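Local atomic coordinates of PfVFT1 (Plasmodium falciparum, PDB entry 5JKQ), a protein that folds into two lobes like a Venus flytrap and probably binds a small solute, as solute-binding proteins do. Residues Val24-Gln29 and Trp111-Lys116. The protein carries 3 engineered substitutions. Sequence-based numbering, arbitrary orientation.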
loop_
_atom_site.group_PDB
_atom_site.type_symbol
_atom_site.label_atom_id
_atom_site.label_comp_id
_atom_site.label_asym_id
_atom_site.label_seq_id
_atom_site.Cartn_x
_atom_site.Cartn_y
_atom_site.Cartn_z
ATOM N N VAL A 24 -10.337 10.449 -2.054
ATOM C CA VAL A 24 -10.151 9.531 -0.936
ATOM C C VAL A 24 -10.787 10.105 0.327
ATOM O O VAL A 24 -11.452 9.390 1.077
ATOM C CB VAL A 24 -8.655 9.244 -0.687
ATOM C CG1 VAL A 24 -8.449 8.431 0.587
ATOM C CG2 VAL A 24 -8.060 8.507 -1.875
ATOM N N LYS A 25 -10.585 11.401 0.548
ATOM C CA LYS A 25 -11.162 12.083 1.697
ATOM C C LYS A 25 -12.682 11.961 1.675
ATOM O O LYS A 25 -13.309 11.673 2.695
ATOM C CB LYS A 25 -10.745 13.554 1.712
ATOM C CG LYS A 25 -11.300 14.344 2.885
ATOM C CD LYS A 25 -10.738 15.756 2.911
ATOM C CE LYS A 25 -11.287 16.553 4.080
ATOM N NZ LYS A 25 -10.661 17.898 4.163
ATOM N N GLU A 26 -13.267 12.166 0.500
ATOM C CA GLU A 26 -14.710 12.055 0.342
ATOM C C GLU A 26 -15.170 10.613 0.547
ATOM O O GLU A 26 -16.215 10.369 1.152
ATOM C CB GLU A 26 -15.141 12.560 -1.036
ATOM C CG GLU A 26 -16.620 12.378 -1.317
ATOM C CD GLU A 26 -17.152 13.369 -2.332
ATOM O OE1 GLU A 26 -17.023 14.590 -2.099
ATOM O OE2 GLU A 26 -17.701 12.927 -3.362
ATOM N N LEU A 27 -14.385 9.662 0.046
ATOM C CA LEU A 27 -14.720 8.247 0.171
ATOM C C LEU A 27 -14.678 7.791 1.629
ATOM O O LEU A 27 -15.307 6.797 1.996
ATOM C CB LEU A 27 -13.771 7.393 -0.671
ATOM C CG LEU A 27 -14.041 7.394 -2.180
ATOM C CD1 LEU A 27 -12.944 6.649 -2.914
ATOM C CD2 LEU A 27 -15.397 6.777 -2.503
ATOM N N ILE A 28 -13.934 8.522 2.452
ATOM C CA ILE A 28 -13.853 8.241 3.880
ATOM C C ILE A 28 -15.026 8.898 4.601
ATOM O O ILE A 28 -15.556 8.351 5.567
ATOM C CB ILE A 28 -12.509 8.730 4.464
ATOM C CG1 ILE A 28 -11.381 7.826 3.965
ATOM C CG2 ILE A 28 -12.529 8.727 5.993
ATOM C CD1 ILE A 28 -9.994 8.383 4.173
ATOM N N GLN A 29 -15.434 10.066 4.115
ATOM C CA GLN A 29 -16.578 10.776 4.673
ATOM C C GLN A 29 -17.889 10.041 4.400
ATOM O O GLN A 29 -18.750 9.962 5.274
ATOM C CB GLN A 29 -16.658 12.196 4.104
ATOM C CG GLN A 29 -15.578 13.140 4.610
ATOM C CD GLN A 29 -15.574 14.474 3.884
ATOM O OE1 GLN A 29 -16.049 14.584 2.752
ATOM N NE2 GLN A 29 -15.036 15.497 4.536
ATOM N N TRP A 111 -12.017 7.051 -8.838
ATOM C CA TRP A 111 -12.207 7.766 -10.095
ATOM C C TRP A 111 -13.681 7.978 -10.426
ATOM O O TRP A 111 -14.022 8.884 -11.184
ATOM C CB TRP A 111 -11.502 7.029 -11.234
ATOM C CG TRP A 111 -10.041 7.348 -11.266
ATOM C CD1 TRP A 111 -9.016 6.552 -10.847
ATOM C CD2 TRP A 111 -9.446 8.571 -11.711
ATOM N NE1 TRP A 111 -7.815 7.201 -11.015
ATOM C CE2 TRP A 111 -8.053 8.442 -11.544
ATOM C CE3 TRP A 111 -9.954 9.760 -12.242
ATOM C CZ2 TRP A 111 -7.164 9.458 -11.890
ATOM C CZ3 TRP A 111 -9.069 10.767 -12.584
ATOM C CH2 TRP A 111 -7.690 10.609 -12.406
ATOM N N GLU A 112 -14.552 7.152 -9.854
ATOM C CA GLU A 112 -15.986 7.405 -9.934
ATOM C C GLU A 112 -16.308 8.686 -9.173
ATOM O O GLU A 112 -17.105 9.509 -9.626
ATOM C CB GLU A 112 -16.786 6.229 -9.369
ATOM C CG GLU A 112 -16.891 5.040 -10.317
ATOM C CD GLU A 112 -17.411 3.781 -9.644
ATOM O OE1 GLU A 112 -17.842 3.856 -8.473
ATOM O OE2 GLU A 112 -17.388 2.711 -10.290
ATOM N N THR A 113 -15.669 8.846 -8.018
ATOM C CA THR A 113 -15.841 10.031 -7.188
ATOM C C THR A 113 -15.258 11.258 -7.885
ATOM O O THR A 113 -15.862 12.331 -7.881
ATOM C CB THR A 113 -15.168 9.847 -5.809
ATOM O OG1 THR A 113 -15.703 8.684 -5.163
ATOM C CG2 THR A 113 -15.395 11.062 -4.921
ATOM N N ILE A 114 -14.085 11.090 -8.486
ATOM C CA ILE A 114 -13.440 12.169 -9.224
ATOM C C ILE A 114 -14.308 12.575 -10.411
ATOM O O ILE A 114 -14.473 13.763 -10.695
ATOM C CB ILE A 114 -12.030 11.755 -9.710
ATOM C CG1 ILE A 114 -11.079 11.660 -8.516
ATOM C CG2 ILE A 114 -11.467 12.757 -10.723
ATOM C CD1 ILE A 114 -9.809 10.880 -8.793
ATOM N N SER A 115 -14.871 11.582 -11.093
ATOM C CA SER A 115 -15.702 11.835 -12.261
ATOM C C SER A 115 -16.931 12.666 -11.900
ATOM O O SER A 115 -17.367 13.508 -12.683
ATOM C CB SER A 115 -16.132 10.519 -12.909
ATOM O OG SER A 115 -15.022 9.828 -13.452
ATOM N N LYS A 116 -17.480 12.436 -10.712
ATOM C CA LYS A 116 -18.683 13.143 -10.281
ATOM C C LYS A 116 -18.398 14.592 -9.889
ATOM O O LYS A 116 -19.326 15.372 -9.674
ATOM C CB LYS A 116 -19.343 12.405 -9.114
ATOM C CG LYS A 116 -20.185 11.214 -9.552
ATOM C CD LYS A 116 -20.904 10.555 -8.382
ATOM C CE LYS A 116 -19.957 9.732 -7.525
ATOM N NZ LYS A 116 -20.666 9.053 -6.403
HETATM O O HOH W 1 -17.726 13.521 -5.982
#
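Thr113 meets two successive residues of the facing helix, Glu26 and Leu27, and its two branches divide the work between them. The bond from CA to CB of Thr113 points toward segment 24-29. Beyond CB, the methyl CG2 lies anti to the backbone N and rests against the Glu26 side chain, which it meets obliquely, in van der Waals contact 4.0 Å from Glu26 CG and 3.4 Å from Glu26 OE2. The hydroxyl branch turns the other way, anti to the carbonyl carbon (chi1 -57°), and its OG1 meets Leu27 CD2 at 3.3 Å. That meeting is van der Waals packing: OG1 makes its hydrogen bond within its own helix, with Ile109 O, one turn back. A polar side chain can thus serve at a buried helix interface, its hydroxyl satisfied locally and its methyl packed against the neighbouring side chain. No direct hydrogen bond joins the two segments. Instead the extended Glu26 chain carries OE2 out to a water that donates to it (2.7 Å) and to Thr113 O (2.9 Å). The contact ties the end of helix 14-29 to helix 102-118 within one lobe; Leu27 also packs on Ile109 and Ile110 of helix 102-118 and on Leu33 of helix 32-39, and Leu56 from a loop touches both Glu26 and Thr113.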